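Local atomic coordinates of uncharacterized protein (PDB entry 1IHN), a protein that is of unknown function, belongs to the DUF498/DUF598 family and folds as a mixed beta sheet packed against helices and a smaller antiparallel sheet. Residues 10-15 and 21-26; 32-37 and 108-113; 40-43 and 49-52. All coordinates share one frame; numbering follows the deposited sequence.

Contact 1 (10-15 and 21-26)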
ATOM      1  N   GLY A  10      -9.060  -9.148   4.111  1.00 42.50           N
ATOM      2  CA  GLY A  10      -8.523  -9.044   5.456  1.00 35.51           C
ATOM      3  C   GLY A  10      -7.111  -9.544   5.679  1.00 34.33           C
ATOM      4  O   GLY A  10      -6.636  -9.527   6.817  1.00 39.77           O
ATOM      5  N   SER A  11      -6.420  -9.972   4.627  1.00 34.43           N
ATOM      6  CA  SER A  11      -5.060 -10.465   4.819  1.00 38.11           C
ATOM      7  C   SER A  11      -4.150 -10.551   3.589  1.00 39.93           C
ATOM      8  O   SER A  11      -4.575 -10.937   2.497  1.00 41.83           O
ATOM      9  CB  SER A  11      -5.109 -11.839   5.488  1.00 37.31           C
ATOM     10  OG  SER A  11      -3.807 -12.323   5.757  1.00 36.87           O
ATOM     11  N   VAL A  12      -2.889 -10.180   3.792  1.00 33.52           N
ATOM     12  CA  VAL A  12      -1.868 -10.247   2.752  1.00 33.96           C
ATOM     13  C   VAL A  12      -0.614 -10.806   3.408  1.00 32.78           C
ATOM     14  O   VAL A  12      -0.422 -10.658   4.618  1.00 29.75           O
ATOM     15  CB  VAL A  12      -1.538  -8.858   2.138  1.00 31.91           C
ATOM     16  CG1 VAL A  12      -2.699  -8.374   1.293  1.00 33.42           C
ATOM     17  CG2 VAL A  12      -1.219  -7.853   3.238  1.00 30.06           C
ATOM     18  N   THR A  13       0.223 -11.466   2.617  1.00 30.45           N
ATOM     19  CA  THR A  13       1.458 -12.035   3.133  1.00 29.22           C
ATOM     20  C   THR A  13       2.639 -11.414   2.396  1.00 30.87           C
ATOM     21  O   THR A  13       2.715 -11.454   1.172  1.00 31.34           O
ATOM     22  CB  THR A  13       1.489 -13.565   2.957  1.00 34.87           C
ATOM     23  OG1 THR A  13       0.430 -14.156   3.718  1.00 35.74           O
ATOM     24  CG2 THR A  13       2.822 -14.133   3.425  1.00 25.40           C
ATOM     25  N   TYR A  14       3.557 -10.830   3.157  1.00 29.06           N
ATOM     26  CA  TYR A  14       4.725 -10.191   2.581  1.00 26.85           C
ATOM     27  C   TYR A  14       5.971 -10.707   3.280  1.00 29.02           C
ATOM     28  O   TYR A  14       6.074 -10.652   4.504  1.00 29.61           O
ATOM     29  CB  TYR A  14       4.625  -8.674   2.754  1.00 19.98           C
ATOM     30  CG  TYR A  14       5.806  -7.925   2.186  1.00 25.30           C
ATOM     31  CD1 TYR A  14       5.989  -7.812   0.806  1.00 24.42           C
ATOM     32  CD2 TYR A  14       6.747  -7.336   3.026  1.00 23.12           C
ATOM     33  CE1 TYR A  14       7.077  -7.129   0.276  1.00 23.89           C
ATOM     34  CE2 TYR A  14       7.843  -6.643   2.505  1.00 19.02           C
ATOM     35  CZ  TYR A  14       8.003  -6.544   1.133  1.00 28.11           C
ATOM     36  OH  TYR A  14       9.078  -5.853   0.612  1.00 24.69           O
ATOM     37  N   ARG A  15       6.913 -11.210   2.494  1.00 33.59           N
ATOM     38  CA  ARG A  15       8.160 -11.751   3.020  1.00 35.25           C
ATOM     39  C   ARG A  15       7.926 -12.835   4.066  1.00 37.53           C
ATOM     40  O   ARG A  15       8.590 -12.877   5.102  1.00 38.12           O
ATOM     41  CB  ARG A  15       9.027 -10.629   3.593  1.00 34.38           C
ATOM     42  CG  ARG A  15       9.448  -9.612   2.543  1.00 35.98           C
ATOM     43  CD  ARG A  15      10.405  -8.574   3.110  1.00 41.90           C
ATOM     44  NE  ARG A  15      11.725  -9.132   3.373  1.00 40.25           N
ATOM     45  CZ  ARG A  15      12.742  -8.446   3.881  1.00 43.58           C
ATOM     46  NH1 ARG A  15      12.600  -7.162   4.191  1.00 36.98           N
ATOM     47  NH2 ARG A  15      13.908  -9.043   4.071  1.00 43.22           N
ATOM     48  N   SER A  21      -3.926  -6.386   8.895  1.00 36.86           N
ATOM     49  CA  SER A  21      -4.271  -4.984   9.061  1.00 36.55           C
ATOM     50  C   SER A  21      -3.586  -4.239   7.922  1.00 31.99           C
ATOM     51  O   SER A  21      -2.716  -4.800   7.259  1.00 29.96           O
ATOM     52  CB  SER A  21      -3.772  -4.478  10.415  1.00 41.67           C
ATOM     53  OG  SER A  21      -2.391  -4.752  10.576  1.00 56.16           O
ATOM     54  N   ASP A  22      -3.977  -2.992   7.679  1.00 29.26           N
ATOM     55  CA  ASP A  22      -3.367  -2.214   6.602  1.00 28.07           C
ATOM     56  C   ASP A  22      -1.889  -1.958   6.874  1.00 28.46           C
ATOM     57  O   ASP A  22      -1.499  -1.675   8.002  1.00 27.14           O
ATOM     58  CB  ASP A  22      -4.096  -0.884   6.430  1.00 28.19           C
ATOM     59  CG  ASP A  22      -5.460  -1.048   5.788  1.00 31.26           C
ATOM     60  OD1 ASP A  22      -5.954  -2.192   5.717  1.00 35.27           O
ATOM     61  OD2 ASP A  22      -6.040  -0.026   5.363  1.00 27.63           O
ATOM     62  N   ILE A  23      -1.066  -2.049   5.834  1.00 26.61           N
ATOM     63  CA  ILE A  23       0.362  -1.842   6.005  1.00 25.14           C
ATOM     64  C   ILE A  23       1.004  -0.968   4.948  1.00 24.41           C
ATOM     65  O   ILE A  23       0.451  -0.736   3.868  1.00 21.57           O
ATOM     66  CB  ILE A  23       1.141  -3.185   6.006  1.00 19.10           C
ATOM     67  CG1 ILE A  23       0.936  -3.907   4.671  1.00 25.52           C
ATOM     68  CG2 ILE A  23       0.672  -4.068   7.168  1.00 20.00           C
ATOM     69  CD1 ILE A  23       1.812  -5.146   4.479  1.00 25.53           C
ATOM     70  N   VAL A  24       2.193  -0.495   5.291  1.00 22.60           N
ATOM     71  CA  VAL A  24       3.009   0.323   4.415  1.00 24.34           C
ATOM     72  C   VAL A  24       4.283  -0.488   4.157  1.00 29.30           C
ATOM     73  O   VAL A  24       4.968  -0.894   5.102  1.00 20.73           O
ATOM     74  CB  VAL A  24       3.418   1.650   5.091  1.00 26.42           C
ATOM     75  CG1 VAL A  24       4.392   2.415   4.195  1.00 20.78           C
ATOM     76  CG2 VAL A  24       2.182   2.491   5.391  1.00 23.12           C
ATOM     77  N   VAL A  25       4.581  -0.747   2.889  1.00 30.72           N
ATOM     78  CA  VAL A  25       5.795  -1.469   2.536  1.00 30.79           C
ATOM     79  C   VAL A  25       6.809  -0.429   2.046  1.00 29.31           C
ATOM     80  O   VAL A  25       6.590   0.259   1.046  1.00 25.70           O
ATOM     81  CB  VAL A  25       5.527  -2.526   1.438  1.00 31.34           C
ATOM     82  CG1 VAL A  25       6.817  -3.244   1.077  1.00 24.09           C
ATOM     83  CG2 VAL A  25       4.508  -3.540   1.939  1.00 33.02           C
ATOM     84  N   HIS A  26       7.909  -0.309   2.780  1.00 26.25           N
ATOM     85  CA  HIS A  26       8.961   0.646   2.468  1.00 21.89           C
ATOM     86  C   HIS A  26       9.916   0.137   1.381  1.00 25.14           C
ATOM     87  O   HIS A  26       9.996  -1.063   1.117  1.00 25.55           O
ATOM     88  CB  HIS A  26       9.713   0.974   3.759  1.00 21.29           C
ATOM     89  CG  HIS A  26       8.837   1.568   4.820  1.00 18.57           C
ATOM     90  ND1 HIS A  26       8.623   2.925   4.937  1.00 18.71           N
ATOM     91  CD2 HIS A  26       8.044   0.984   5.752  1.00 27.10           C
ATOM     92  CE1 HIS A  26       7.737   3.151   5.889  1.00 24.62           C
ATOM     93  NE2 HIS A  26       7.368   1.990   6.399  1.00 22.37           N
TER
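Val25 sends one methyl, CG1, against the phenol end of Tyr14, lying 3.5 Å from CZ and equally near OH. The two side chains come from opposite directions, and the methyl meets the ring obliquely. Val25 holds CG1 anti to its backbone N (chi1 179°), which puts that branch, rather than CG2, against the phenol end of the ring. Two residues earlier on each strand, Val12 CG2 and Ile23 CD1 touch more loosely at 4.2 Å. Beta-branched valine and isoleucine suit extended backbone and give these strands compact apolar faces, whereas tyrosine has the length to bridge the 8.8 Å between the CA atoms of Tyr14 and Val25, the nearest such pair.

Several neighbours fix the ring. Arg15 CG lies 3.4 Å above one face, displaced toward the rim; the Phe4 ring meets it with the planes at about 50°; and the buried hydroxyl is hydrogen-bonded to Tyr95 OH. A leucine in place of Tyr14 would probably leave Val25 CG1 poorly packed and the Tyr95 hydroxyl without this partner.

Strand 11-14 is the middle strand of the three-stranded antiparallel sheet, and strand 23-25 belongs to the mixed sheet, so this is packing between two sheets. Thr13 points away from segment 21-26, and its side chain touches Ser5 and Asp6 of strand 4-8, while Val24 on the far side of its own strand touches helix 52-58.

Contact 2 (32-37 and 108-113)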
ATOM      1  N   THR A  32       5.512  -1.194   8.143  1.00 26.49           N
ATOM      2  CA  THR A  32       5.001  -0.445   9.281  1.00 26.26           C
ATOM      3  C   THR A  32       3.488  -0.347   9.133  1.00 27.32           C
ATOM      4  O   THR A  32       2.945  -0.489   8.028  1.00 24.13           O
ATOM      5  CB  THR A  32       5.593   0.978   9.365  1.00 28.17           C
ATOM      6  OG1 THR A  32       5.323   1.687   8.151  1.00 27.97           O
ATOM      7  CG2 THR A  32       7.093   0.915   9.600  1.00 28.84           C
ATOM      8  N   PRO A  33       2.781  -0.125  10.248  1.00 25.85           N
ATOM      9  CA  PRO A  33       1.322  -0.016  10.215  1.00 29.49           C
ATOM     10  C   PRO A  33       0.895   1.220   9.435  1.00 28.34           C
ATOM     11  O   PRO A  33       1.539   2.267   9.519  1.00 25.28           O
ATOM     12  CB  PRO A  33       0.945   0.102  11.697  1.00 31.30           C
ATOM     13  CG  PRO A  33       2.094  -0.558  12.409  1.00 35.58           C
ATOM     14  CD  PRO A  33       3.279  -0.047  11.631  1.00 29.91           C
ATOM     15  N   ARG A  34      -0.187   1.100   8.678  1.00 23.93           N
ATOM     16  CA  ARG A  34      -0.688   2.240   7.931  1.00 26.64           C
ATOM     17  C   ARG A  34      -1.159   3.279   8.950  1.00 27.57           C
ATOM     18  O   ARG A  34      -1.769   2.934   9.957  1.00 25.93           O
ATOM     19  CB  ARG A  34      -1.854   1.820   7.035  1.00 26.01           C
ATOM     20  CG  ARG A  34      -2.476   2.980   6.293  1.00 31.31           C
ATOM     21  CD  ARG A  34      -3.744   2.591   5.557  1.00 21.05           C
ATOM     22  NE  ARG A  34      -4.487   3.794   5.213  1.00 24.20           N
ATOM     23  CZ  ARG A  34      -5.797   3.852   5.020  1.00 26.33           C
ATOM     24  NH1 ARG A  34      -6.546   2.759   5.119  1.00 29.91           N
ATOM     25  NH2 ARG A  34      -6.365   5.027   4.789  1.00 21.94           N
ATOM     26  N   ARG A  35      -0.871   4.548   8.693  1.00 30.44           N
ATOM     27  CA  ARG A  35      -1.276   5.613   9.610  1.00 34.35           C
ATOM     28  C   ARG A  35      -2.671   6.136   9.277  1.00 29.91           C
ATOM     29  O   ARG A  35      -2.827   7.249   8.771  1.00 30.33           O
ATOM     30  CB  ARG A  35      -0.271   6.762   9.553  1.00 31.86           C
ATOM     31  CG  ARG A  35       1.143   6.343   9.869  1.00 43.87           C
ATOM     32  CD  ARG A  35       2.057   7.545   9.878  1.00 53.24           C
ATOM     33  NE  ARG A  35       3.444   7.178  10.125  1.00 58.61           N
ATOM     34  CZ  ARG A  35       4.423   8.059  10.311  1.00 65.40           C
ATOM     35  NH1 ARG A  35       4.158   9.360  10.280  1.00 58.09           N
ATOM     36  NH2 ARG A  35       5.665   7.640  10.520  1.00 69.20           N
ATOM     37  N   LYS A  36      -3.684   5.330   9.572  1.00 31.43           N
ATOM     38  CA  LYS A  36      -5.067   5.702   9.291  1.00 33.63           C
ATOM     39  C   LYS A  36      -5.521   7.001   9.951  1.00 31.65           C
ATOM     40  O   LYS A  36      -6.419   7.666   9.440  1.00 29.48           O
ATOM     41  CB  LYS A  36      -6.010   4.573   9.714  1.00 29.60           C
ATOM     42  CG  LYS A  36      -5.859   3.293   8.919  1.00 33.65           C
ATOM     43  CD  LYS A  36      -6.970   2.314   9.270  1.00 37.64           C
ATOM     44  CE  LYS A  36      -6.854   1.043   8.456  1.00 49.72           C
ATOM     45  NZ  LYS A  36      -5.525   0.412   8.671  1.00 60.39           N
ATOM     46  N   GLU A  37      -4.905   7.362  11.076  1.00 30.22           N
ATOM     47  CA  GLU A  37      -5.277   8.583  11.801  1.00 30.16           C
ATOM     48  C   GLU A  37      -5.099   9.833  10.951  1.00 28.01           C
ATOM     49  O   GLU A  37      -5.866  10.789  11.071  1.00 29.01           O
ATOM     50  CB  GLU A  37      -4.441   8.744  13.080  1.00 34.62           C
ATOM     51  CG  GLU A  37      -3.954   7.449  13.703  1.00 48.29           C
ATOM     52  CD  GLU A  37      -2.793   6.834  12.935  1.00 55.22           C
ATOM     53  OE1 GLU A  37      -1.764   7.522  12.764  1.00 57.15           O
ATOM     54  OE2 GLU A  37      -2.911   5.666  12.507  1.00 60.39           O
ATOM     55  N   ILE A 108       1.282   0.955  -0.104  1.00 22.16           N
ATOM     56  CA  ILE A 108       0.377   1.129   1.017  1.00 21.90           C
ATOM     57  C   ILE A 108      -0.761   0.205   0.615  1.00 25.81           C
ATOM     58  O   ILE A 108      -1.396   0.400  -0.421  1.00 24.22           O
ATOM     59  CB  ILE A 108      -0.147   2.578   1.146  1.00 24.08           C
ATOM     60  CG1 ILE A 108       1.020   3.537   1.402  1.00 19.33           C
ATOM     61  CG2 ILE A 108      -1.164   2.648   2.275  1.00 16.28           C
ATOM     62  CD1 ILE A 108       0.611   4.977   1.668  1.00 32.57           C
ATOM     63  N   ILE A 109      -0.992  -0.816   1.431  1.00 25.48           N
ATOM     64  CA  ILE A 109      -2.013  -1.809   1.159  1.00 28.29           C
ATOM     65  C   ILE A 109      -3.188  -1.770   2.122  1.00 27.18           C
ATOM     66  O   ILE A 109      -3.008  -1.726   3.338  1.00 29.16           O
ATOM     67  CB  ILE A 109      -1.410  -3.231   1.223  1.00 32.45           C
ATOM     68  CG1 ILE A 109      -0.221  -3.345   0.261  1.00 21.91           C
ATOM     69  CG2 ILE A 109      -2.494  -4.267   0.940  1.00 28.55           C
ATOM     70  CD1 ILE A 109      -0.583  -3.278  -1.210  1.00 28.27           C
ATOM     71  N   HIS A 110      -4.391  -1.797   1.558  1.00 29.75           N
ATOM     72  CA  HIS A 110      -5.627  -1.815   2.336  1.00 32.54           C
ATOM     73  C   HIS A 110      -6.127  -3.254   2.202  1.00 35.80           C
ATOM     74  O   HIS A 110      -6.394  -3.720   1.091  1.00 33.34           O
ATOM     75  CB  HIS A 110      -6.633  -0.827   1.738  1.00 34.85           C
ATOM     76  CG  HIS A 110      -7.934  -0.752   2.476  1.00 40.26           C
ATOM     77  ND1 HIS A 110      -8.010  -0.550   3.836  1.00 35.34           N
ATOM     78  CD2 HIS A 110      -9.213  -0.802   2.030  1.00 40.95           C
ATOM     79  CE1 HIS A 110      -9.280  -0.475   4.198  1.00 33.83           C
ATOM     80  NE2 HIS A 110     -10.029  -0.625   3.122  1.00 40.55           N
ATOM     81  N   VAL A 111      -6.245  -3.960   3.323  1.00 36.20           N
ATOM     82  CA  VAL A 111      -6.674  -5.360   3.288  1.00 44.56           C
ATOM     83  C   VAL A 111      -8.173  -5.656   3.241  1.00 47.55           C
ATOM     84  O   VAL A 111      -8.563  -6.794   2.995  1.00 50.55           O
ATOM     85  CB  VAL A 111      -6.070  -6.153   4.469  1.00 44.41           C
ATOM     86  CG1 VAL A 111      -4.568  -6.278   4.284  1.00 42.49           C
ATOM     87  CG2 VAL A 111      -6.397  -5.462   5.791  1.00 40.42           C
ATOM     88  N   THR A 112      -9.011  -4.651   3.476  1.00 50.45           N
ATOM     89  CA  THR A 112     -10.458  -4.852   3.442  1.00 49.83           C
ATOM     90  C   THR A 112     -11.081  -3.998   2.343  1.00 54.16           C
ATOM     91  O   THR A 112     -10.376  -3.481   1.478  1.00 55.60           O
ATOM     92  CB  THR A 112     -11.116  -4.476   4.790  1.00 42.21           C
ATOM     93  OG1 THR A 112     -10.836  -3.105   5.095  1.00 42.47           O
ATOM     94  CG2 THR A 112     -10.589  -5.356   5.909  1.00 37.84           C
ATOM     95  N   CYS A 113     -12.401  -3.852   2.379  1.00 58.10           N
ATOM     96  CA  CYS A 113     -13.102  -3.052   1.382  1.00 64.56           C
ATOM     97  C   CYS A 113     -13.052  -1.563   1.731  1.00 67.20           C
ATOM     98  O   CYS A 113     -12.476  -0.799   0.929  1.00 70.40           O
ATOM     99  CB  CYS A 113     -14.561  -3.515   1.253  1.00 67.70           C
ATOM    100  SG  CYS A 113     -15.517  -3.537   2.798  1.00 72.79           S
ATOM    101  OXT CYS A 113     -13.575  -1.176   2.798  1.00 65.08           O
TER
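Arg34 reaches across to His110 with its guanidinium plane at 90° to the imidazole plane. NH1 and ND1 are 3.8 Å apart, too far to bond to each other, and each approaches the other's flat group obliquely. They share an acceptor, which probably accounts for their closeness: Asp22 OD2 makes a salt bridge with Arg34 NH1 and a hydrogen bond with His110 ND1.

The arginine gets there by standing straight. Its CG is anti to the backbone N (chi1 176°) and the chain stays extended as far as NE, carrying the head group past Ile108. That residue crosses it at about a right angle, with CG2 resting 4.2 Å from Arg34 CD, so that a branched apolar side chain packs on the methylenes while the charged end continues beyond. The guanidinium is gripped at all three nitrogens, for NE pairs with Glu53 OE1 and NH2 donates to Ser46 O, an arrangement that should hold its plane firmly. Lys36 CG covers one face at 3.7 Å, offset toward the rim. An arginine suits this buried place because a single side chain can supply several donors in different directions.

Over the imidazole, the backbone N of Thr112 lies 4.0 Å above its centre, and Asp22 OD1 accepts from Val111 N. Lys36 NZ adds only a long, weak ion pair to Asp22.

Arg35 forms the centre of an inverse gamma turn, closed by a weak bond from Lys36 N to Arg34 O, which takes the chain from strand 31-33 toward helix 36-43. Arg34, Asp22 and His110 flank the ends of three neighbouring strands, 31-33, 23-25 and 105-109, making a buried polar cluster at one end of the mixed sheet.

Contact 3 (40-43 and 49-52)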
ATOM      1  N   ARG A  40      -8.186  10.005   8.959  1.00 27.12           N
ATOM      2  CA  ARG A  40      -9.369  10.139   9.797  1.00 31.73           C
ATOM      3  C   ARG A  40      -9.472  11.571  10.315  1.00 32.02           C
ATOM      4  O   ARG A  40     -10.565  12.132  10.416  1.00 30.32           O
ATOM      5  CB  ARG A  40      -9.306   9.175  10.975  1.00 34.43           C
ATOM      6  CG  ARG A  40     -10.549   9.202  11.844  1.00 40.92           C
ATOM      7  CD  ARG A  40     -10.223   8.738  13.248  1.00 47.73           C
ATOM      8  NE  ARG A  40      -9.257   9.625  13.894  1.00 53.18           N
ATOM      9  CZ  ARG A  40      -8.157   9.206  14.513  1.00 53.02           C
ATOM     10  NH1 ARG A  40      -7.879   7.908  14.569  1.00 49.17           N
ATOM     11  NH2 ARG A  40      -7.339  10.084  15.084  1.00 48.33           N
ATOM     12  N   ARG A  41      -8.328  12.161  10.637  1.00 32.48           N
ATOM     13  CA  ARG A  41      -8.294  13.527  11.144  1.00 32.67           C
ATOM     14  C   ARG A  41      -8.651  14.539  10.073  1.00 32.96           C
ATOM     15  O   ARG A  41      -9.286  15.552  10.356  1.00 31.00           O
ATOM     16  CB  ARG A  41      -6.907  13.853  11.698  1.00 34.74           C
ATOM     17  CG  ARG A  41      -6.595  13.155  12.997  1.00 35.54           C
ATOM     18  CD  ARG A  41      -5.120  13.242  13.335  1.00 33.25           C
ATOM     19  NE  ARG A  41      -4.845  12.665  14.646  1.00 40.99           N
ATOM     20  CZ  ARG A  41      -3.636  12.308  15.061  1.00 38.78           C
ATOM     21  NH1 ARG A  41      -2.589  12.468  14.264  1.00 36.14           N
ATOM     22  NH2 ARG A  41      -3.476  11.791  16.270  1.00 46.09           N
ATOM     23  N   LYS A  42      -8.246  14.261   8.840  1.00 32.37           N
ATOM     24  CA  LYS A  42      -8.525  15.174   7.747  1.00 32.58           C
ATOM     25  C   LYS A  42      -9.897  15.019   7.100  1.00 34.70           C
ATOM     26  O   LYS A  42     -10.498  16.006   6.675  1.00 39.34           O
ATOM     27  CB  LYS A  42      -7.450  15.044   6.669  1.00 32.65           C
ATOM     28  CG  LYS A  42      -7.637  16.021   5.516  1.00 36.50           C
ATOM     29  CD  LYS A  42      -6.429  16.032   4.596  1.00 42.70           C
ATOM     30  CE  LYS A  42      -6.503  17.178   3.605  1.00 45.44           C
ATOM     31  NZ  LYS A  42      -5.301  17.213   2.731  1.00 53.59           N
ATOM     32  N   TYR A  43     -10.399  13.792   7.025  1.00 29.09           N
ATOM     33  CA  TYR A  43     -11.686  13.551   6.381  1.00 30.77           C
ATOM     34  C   TYR A  43     -12.797  13.015   7.275  1.00 30.87           C
ATOM     35  O   TYR A  43     -13.960  12.990   6.869  1.00 36.30           O
ATOM     36  CB  TYR A  43     -11.501  12.594   5.197  1.00 29.40           C
ATOM     37  CG  TYR A  43     -10.488  13.071   4.180  1.00 36.67           C
ATOM     38  CD1 TYR A  43      -9.319  12.345   3.937  1.00 36.09           C
ATOM     39  CD2 TYR A  43     -10.703  14.239   3.453  1.00 30.95           C
ATOM     40  CE1 TYR A  43      -8.395  12.771   2.992  1.00 37.69           C
ATOM     41  CE2 TYR A  43      -9.786  14.676   2.508  1.00 38.84           C
ATOM     42  CZ  TYR A  43      -8.634  13.940   2.278  1.00 44.22           C
ATOM     43  OH  TYR A  43      -7.732  14.370   1.329  1.00 42.26           O
HETATM   44  N   MSE A  49      -8.093   8.341   1.485  1.00 34.09           N
HETATM   45  CA  MSE A  49      -6.692   8.476   1.846  1.00 34.16           C
HETATM   46  C   MSE A  49      -6.172   9.881   1.630  1.00 33.92           C
HETATM   47  O   MSE A  49      -6.345  10.460   0.558  1.00 32.24           O
HETATM   48  CB  MSE A  49      -5.839   7.496   1.041  1.00 38.71           C
HETATM   49  CG  MSE A  49      -4.394   7.425   1.504  1.00 42.25           C
HETATM   50 SE   MSE A  49      -3.335   6.195   0.449  1.00 50.17          SE
HETATM   51  CE  MSE A  49      -4.150   4.550   1.014  1.00 35.10           C
ATOM     52  N   ALA A  50      -5.536  10.429   2.658  1.00 33.09           N
ATOM     53  CA  ALA A  50      -4.967  11.764   2.564  1.00 33.06           C
ATOM     54  C   ALA A  50      -3.620  11.608   1.867  1.00 39.34           C
ATOM     55  O   ALA A  50      -2.977  10.556   1.983  1.00 40.25           O
ATOM     56  CB  ALA A  50      -4.778  12.347   3.954  1.00 30.88           C
ATOM     57  N   GLU A  51      -3.191  12.636   1.141  1.00 40.80           N
ATOM     58  CA  GLU A  51      -1.909  12.563   0.453  1.00 41.70           C
ATOM     59  C   GLU A  51      -0.780  12.536   1.470  1.00 34.05           C
ATOM     60  O   GLU A  51       0.309  12.039   1.187  1.00 29.89           O
ATOM     61  CB  GLU A  51      -1.714  13.750  -0.496  1.00 48.51           C
ATOM     62  CG  GLU A  51      -0.396  13.664  -1.265  1.00 64.19           C
ATOM     63  CD  GLU A  51      -0.152  14.845  -2.184  1.00 71.31           C
ATOM     64  OE1 GLU A  51      -0.163  15.996  -1.693  1.00 71.82           O
ATOM     65  OE2 GLU A  51       0.061  14.618  -3.395  1.00 73.59           O
ATOM     66  N   GLU A  52      -1.045  13.069   2.659  1.00 31.06           N
ATOM     67  CA  GLU A  52      -0.043  13.088   3.714  1.00 33.81           C
ATOM     68  C   GLU A  52       0.412  11.663   4.042  1.00 31.58           C
ATOM     69  O   GLU A  52       1.526  11.458   4.520  1.00 36.17           O
ATOM     70  CB  GLU A  52      -0.596  13.745   4.984  1.00 37.87           C
ATOM     71  CG  GLU A  52      -0.966  15.213   4.851  1.00 52.30           C
ATOM     72  CD  GLU A  52      -2.438  15.431   4.545  1.00 53.91           C
ATOM     73  OE1 GLU A  52      -2.859  15.191   3.391  1.00 47.59           O
ATOM     74  OE2 GLU A  52      -3.175  15.840   5.472  1.00 55.69           O
TER
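Lys42 reaches out to Glu52 in a salt bridge, NZ to OE1 at 3.2 Å. The lysine is fully stretched, with CG anti to the backbone N (chi1 -177°) and every later torsion also extended, and this gives it the length to cross from one segment to the other. Glu52 is bent at chi2 (95°), and the Glu52 and Lys42 side chains cross at about a right angle. NZ meets OE1 on the syn side, 30° out of the carboxylate plane, and OE2 lies beside the lysine methylenes, 3.4 Å from CD. A long, flexible pair of opposite charges suits a place near the surface.

The two segments are the last turn of helix 36-43 and the short link that leads from strand 48-49 into helix 52-58, so the contact closes a helix-strand-helix connection. Ala50 in that link is small enough for the Tyr43 ring to come in close. Its CA sits at the ring edge, near the plane, 3.6 Å from CE1, and its CB is 3.8 Å from the same atom. Ala50 N, also at the edge, is hydrogen-bonded to Ser39 OG. Lys42 CG lies 3.9 Å above the centre of one face of the Tyr43 ring. Met49, a selenomethionine, meets the ring with its backbone carbonyl group, and its side chain, which leaves the backbone away from segment 40-43, touches Leu75.

In the fold
Contacts 1 and 2 lie 8 Å apart, centre to centre, and are joined directly: Gly10 N and Val111 O, 2.7 Å apart, probably form a hydrogen bond, and Asp22, at the start of strand 23-25, ties contact 1 to the polar cluster of contact 2. Both reach the mixed sheet. Contact 3 is nested inside the loop that contact 2 closes, their centres 12 Å apart; helix 36-43 runs from one to the other, and Met49 CE packs 3.8 Å from Ile108 CG2. Contacts 1 and 3 do not touch, with centres 20 Å apart. With the function unknown, the three cannot be assigned to an active site.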